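Local coordinates for putative cytoplasmic protein (Salmonella typhimurium LT2, PDB 2Q02) that binds zinc inside a xylose isomerase-like TIM barrel and may act as an isomerase, although its substrate is unknown, at residues P75-T80 with E116-A121. Sequence-based numbering, arbitrary orientation.
Sequences PFNQLT and EVTVEA
Thr118 carries OG1 anti to its carbonyl carbon and beside its own N (chi1 -67°), and from there the hydroxyl turns to Asn77, whose chi1 of -135° sets CG off a staggered position and whose chi2 of -3° eclipses OD1 with CA, toward that hydroxyl. Thr118 OG1 donates to Asn77 OD1, though the modelled 2.4 Å is very short and its exact value doubtful. The same OD1 sits 4.1 Å above the plane of the Phe76 ring, displaced toward the rim, while Thr118 CG2 approaches the far end of that ring obliquely, 4.0 Å from CZ. Phe76 and Asn77 are the middle residues of a type I turn, Pro75 to Gln78, in the loop joining strand 66-73 to helix 81-97. In this eight-stranded TIM barrel the pairing thus sets a beta-alpha loop of the third strand against helix 115-130, which follows the fourth. One turn along that helix from Thr118, the Ala121 methyl points at the loop: its CB lies 3.5 Å from Phe76 O and 4.2 Å from Leu79 CD2. The exposed Val117 reaches Asn77 O with CG1, at 3.8 Å. Ile122 and Leu125, farther along the helix, also pack on Phe76.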
loop_
_atom_site.group_PDB
_atom_site.type_symbol
_atom_site.label_atom_id
_atom_site.label_comp_id
_atom_site.label_asym_id
_atom_site.label_seq_id
_atom_site.Cartn_x
_atom_site.Cartn_y
_atom_site.Cartn_z
ATOM N N PRO A 75 -7.663 -13.208 0.146
ATOM C CA PRO A 75 -8.628 -12.224 0.671
ATOM C C PRO A 75 -8.782 -12.325 2.191
ATOM O O PRO A 75 -9.228 -13.348 2.701
ATOM C CB PRO A 75 -9.928 -12.594 -0.060
ATOM C CG PRO A 75 -9.818 -14.082 -0.303
ATOM C CD PRO A 75 -8.348 -14.463 -0.223
ATOM N N PHE A 76 -8.439 -11.259 2.906
ATOM C CA PHE A 76 -8.439 -11.293 4.396
ATOM C C PHE A 76 -9.830 -11.557 4.939
ATOM O O PHE A 76 -10.040 -12.059 6.043
ATOM C CB PHE A 76 -7.866 -9.987 4.992
ATOM C CG PHE A 76 -8.877 -8.877 5.176
ATOM C CD1 PHE A 76 -9.595 -8.764 6.355
ATOM C CD2 PHE A 76 -9.054 -7.905 4.191
ATOM C CE1 PHE A 76 -10.506 -7.713 6.539
ATOM C CE2 PHE A 76 -9.951 -6.846 4.365
ATOM C CZ PHE A 76 -10.682 -6.762 5.544
ATOM N N ASN A 77 -10.740 -11.199 4.075
ATOM C CA ASN A 77 -12.152 -11.098 4.267
ATOM C C ASN A 77 -12.881 -12.457 4.268
ATOM O O ASN A 77 -14.006 -12.562 4.716
ATOM C CB ASN A 77 -12.608 -10.284 3.017
ATOM C CG ASN A 77 -13.550 -9.229 3.350
ATOM O OD1 ASN A 77 -13.946 -9.078 4.508
ATOM N ND2 ASN A 77 -13.948 -8.481 2.356
ATOM N N GLN A 78 -12.235 -13.463 3.680
ATOM C CA GLN A 78 -12.791 -14.805 3.463
ATOM C C GLN A 78 -11.815 -15.793 4.086
ATOM O O GLN A 78 -11.095 -16.534 3.399
ATOM C CB GLN A 78 -12.948 -15.055 1.965
ATOM C CG GLN A 78 -13.432 -16.452 1.582
ATOM C CD GLN A 78 -14.214 -16.439 0.287
ATOM O OE1 GLN A 78 -13.721 -16.915 -0.752
ATOM N NE2 GLN A 78 -15.440 -15.850 0.327
ATOM N N LEU A 79 -11.798 -15.778 5.411
ATOM C CA LEU A 79 -10.697 -16.326 6.193
ATOM C C LEU A 79 -10.845 -17.845 6.446
ATOM O O LEU A 79 -11.105 -18.288 7.574
ATOM C CB LEU A 79 -10.592 -15.525 7.508
ATOM C CG LEU A 79 -9.290 -15.446 8.308
ATOM C CD1 LEU A 79 -8.158 -14.863 7.471
ATOM C CD2 LEU A 79 -9.510 -14.607 9.578
ATOM N N THR A 80 -10.664 -18.618 5.371
ATOM C CA THR A 80 -10.633 -20.080 5.428
ATOM C C THR A 80 -9.304 -20.482 6.041
ATOM O O THR A 80 -8.432 -19.641 6.239
ATOM C CB THR A 80 -10.737 -20.734 4.025
ATOM O OG1 THR A 80 -9.571 -20.423 3.250
ATOM C CG2 THR A 80 -11.975 -20.255 3.278
ATOM N N GLU A 116 -20.627 -8.341 9.093
ATOM C CA GLU A 116 -20.424 -9.198 10.294
ATOM C C GLU A 116 -19.255 -10.144 10.110
ATOM O O GLU A 116 -18.455 -10.341 11.037
ATOM C CB GLU A 116 -21.645 -10.053 10.632
ATOM C CG GLU A 116 -22.932 -9.278 10.939
ATOM C CD GLU A 116 -23.846 -9.101 9.720
ATOM O OE1 GLU A 116 -23.307 -8.924 8.610
ATOM O OE2 GLU A 116 -25.090 -9.144 9.884
ATOM N N VAL A 117 -19.154 -10.718 8.909
ATOM C CA VAL A 117 -18.052 -11.622 8.580
ATOM C C VAL A 117 -16.716 -10.863 8.486
ATOM O O VAL A 117 -15.702 -11.355 8.962
ATOM C CB VAL A 117 -18.334 -12.413 7.279
ATOM C CG1 VAL A 117 -17.120 -13.157 6.790
ATOM C CG2 VAL A 117 -19.493 -13.366 7.497
ATOM N N THR A 118 -16.707 -9.680 7.869
ATOM C CA THR A 118 -15.493 -8.856 7.832
ATOM C C THR A 118 -15.021 -8.492 9.248
ATOM O O THR A 118 -13.843 -8.563 9.548
ATOM C CB THR A 118 -15.652 -7.550 6.944
ATOM O OG1 THR A 118 -15.801 -7.905 5.572
ATOM C CG2 THR A 118 -14.445 -6.630 7.026
ATOM N N VAL A 119 -15.943 -8.069 10.101
ATOM C CA VAL A 119 -15.615 -7.728 11.480
ATOM C C VAL A 119 -15.000 -8.936 12.217
ATOM O O VAL A 119 -13.943 -8.807 12.869
ATOM C CB VAL A 119 -16.853 -7.204 12.223
ATOM C CG1 VAL A 119 -16.628 -7.186 13.714
ATOM C CG2 VAL A 119 -17.182 -5.805 11.750
ATOM N N GLU A 120 -15.656 -10.098 12.116
ATOM C CA GLU A 120 -15.091 -11.325 12.655
ATOM C C GLU A 120 -13.675 -11.596 12.126
ATOM O O GLU A 120 -12.786 -11.999 12.873
ATOM C CB GLU A 120 -15.946 -12.571 12.391
ATOM C CG GLU A 120 -15.625 -13.722 13.365
ATOM C CD GLU A 120 -15.834 -13.323 14.855
ATOM O OE1 GLU A 120 -16.719 -12.459 15.127
ATOM O OE2 GLU A 120 -15.125 -13.857 15.751
ATOM N N ALA A 121 -13.452 -11.374 10.845
ATOM C CA ALA A 121 -12.109 -11.574 10.279
ATOM C C ALA A 121 -11.070 -10.602 10.866
ATOM O O ALA A 121 -9.922 -10.966 11.125
ATOM C CB ALA A 121 -12.133 -11.462 8.743
#